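Local coordinates for protein BtGH115A (Bacteroides thetaiotaomicron, PDB 5BY3) that removes 4-O-methyl-glucuronic acid from decorated arabinogalactans, acting as a family GH115 alpha-glucuronidase, at residues Q568-R571 and K572-A576. Sequence-based numbering, arbitrary orientation.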
# COMPACT_ATOMS: atom_id res chain seq x y z
N GLN A 568 -7.35 3.29 22.11
CA GLN A 568 -6.68 2.96 23.35
C GLN A 568 -5.23 3.43 23.38
O GLN A 568 -4.67 3.70 24.47
CB GLN A 568 -6.81 1.45 23.64
CG GLN A 568 -8.22 0.97 24.01
CD GLN A 568 -8.83 1.77 25.16
OE1 GLN A 568 -8.23 1.92 26.23
NE2 GLN A 568 -10.01 2.32 24.93
N MSE A 569 -4.63 3.53 22.18
CA MSE A 569 -3.30 4.14 22.02
C MSE A 569 -3.39 5.61 22.27
O MSE A 569 -2.55 6.18 22.98
CB MSE A 569 -2.72 3.87 20.62
CG MSE A 569 -1.22 4.14 20.43
SE MSE A 569 -0.00 3.04 21.56
CE MSE A 569 -0.18 1.10 21.28
N ASN A 570 -4.40 6.27 21.69
CA ASN A 570 -4.56 7.70 21.94
C ASN A 570 -4.84 7.96 23.42
O ASN A 570 -4.22 8.82 24.03
CB ASN A 570 -5.55 8.32 20.97
CG ASN A 570 -4.90 8.61 19.62
OD1 ASN A 570 -4.67 9.77 19.28
ND2 ASN A 570 -4.58 7.54 18.85
N ARG A 571 -5.72 7.16 24.00
CA ARG A 571 -5.97 7.20 25.45
C ARG A 571 -4.71 7.05 26.28
O ARG A 571 -4.47 7.85 27.17
CB ARG A 571 -6.99 6.13 25.85
CG ARG A 571 -8.39 6.44 25.34
CD ARG A 571 -9.45 5.82 26.23
NE ARG A 571 -10.78 6.24 25.79
CZ ARG A 571 -11.90 5.56 26.00
NH1 ARG A 571 -11.89 4.38 26.61
NH2 ARG A 571 -13.03 6.05 25.53
N LYS A 572 -3.89 6.04 25.97
CA LYS A 572 -2.70 5.73 26.76
C LYS A 572 -1.75 6.91 26.78
O LYS A 572 -1.24 7.31 27.85
CB LYS A 572 -1.97 4.49 26.23
CG LYS A 572 -0.75 4.03 27.08
CD LYS A 572 0.07 2.97 26.36
CE LYS A 572 1.05 3.56 25.33
NZ LYS A 572 1.87 2.51 24.69
N LEU A 573 -1.53 7.46 25.59
CA LEU A 573 -0.56 8.52 25.42
C LEU A 573 -1.15 9.89 25.74
O LEU A 573 -0.45 10.73 26.29
CB LEU A 573 0.13 8.42 24.01
CG LEU A 573 1.07 7.20 24.00
CD1 LEU A 573 1.03 6.35 22.74
CD2 LEU A 573 2.50 7.57 24.37
N LEU A 574 -2.43 10.13 25.42
CA LEU A 574 -2.99 11.43 25.76
C LEU A 574 -3.31 11.62 27.26
O LEU A 574 -3.03 12.71 27.78
CB LEU A 574 -4.15 11.82 24.87
CG LEU A 574 -3.66 12.10 23.46
CD1 LEU A 574 -4.86 12.42 22.58
CD2 LEU A 574 -2.66 13.24 23.44
N TYR A 575 -3.85 10.59 27.93
CA TYR A 575 -4.04 10.65 29.40
C TYR A 575 -2.69 10.82 30.08
O TYR A 575 -2.57 11.57 31.03
CB TYR A 575 -4.70 9.40 29.97
CG TYR A 575 -6.15 9.12 29.58
CD1 TYR A 575 -7.07 10.15 29.39
CD2 TYR A 575 -6.60 7.78 29.50
CE1 TYR A 575 -8.39 9.87 29.04
CE2 TYR A 575 -7.92 7.48 29.17
CZ TYR A 575 -8.82 8.52 28.94
OH TYR A 575 -10.13 8.22 28.61
N ALA A 576 -1.68 10.11 29.57
CA ALA A 576 -0.31 10.25 30.04
C ALA A 576 0.18 11.71 29.97
O ALA A 576 0.86 12.19 30.91
CB ALA A 576 0.61 9.34 29.25
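R571 and Y575 lie side by side, one turn apart on the alpha-helix 552-580, which packs against helices 523-543 and 587-603. Four i to i+4 bonds satisfy these amides and carbonyls: K572 N, L573 N, L574 N and Y575 N donate to Q568 O, M569 O, N570 O and R571 O. From L573 N to M569 O the distance is 3.1 Å and the N-H...O angle 162°. The Y575 ring leans back toward the preceding turn, with R571 CA over one face near the rim. Its CE2 lies 3.7 Å from R571 CB, and its OH comes 3.4 Å from R571 CD. The R571 chain, extended from CG to NE (chi3 174°), carries the guanidinium past this hydroxyl; NE is poorly angled for a bond to it, and NH2 is instead satisfied by S534 OG. A long aliphatic stem with a polar end thus suits this partly exposed place. At Y575, an alanine would probably leave the R571 methylenes without their aromatic neighbour and that stem less closely packed, although S534 would still hold NH2. N570, a buried amide, is used at both ends: OD1 accepts from R529 NE, while ND2 donates to A566 O one turn back. K572 NZ donates to the main-chain oxygens of V624 and N626, two bonds that give this buried lysine polar partners. Apolar selenomethionine M569 runs alongside K572 and L573, bent at chi2 (61°), which brings its selenium within 3.7 Å of L573 CD1 and likewise 3.7 Å from K572 NZ.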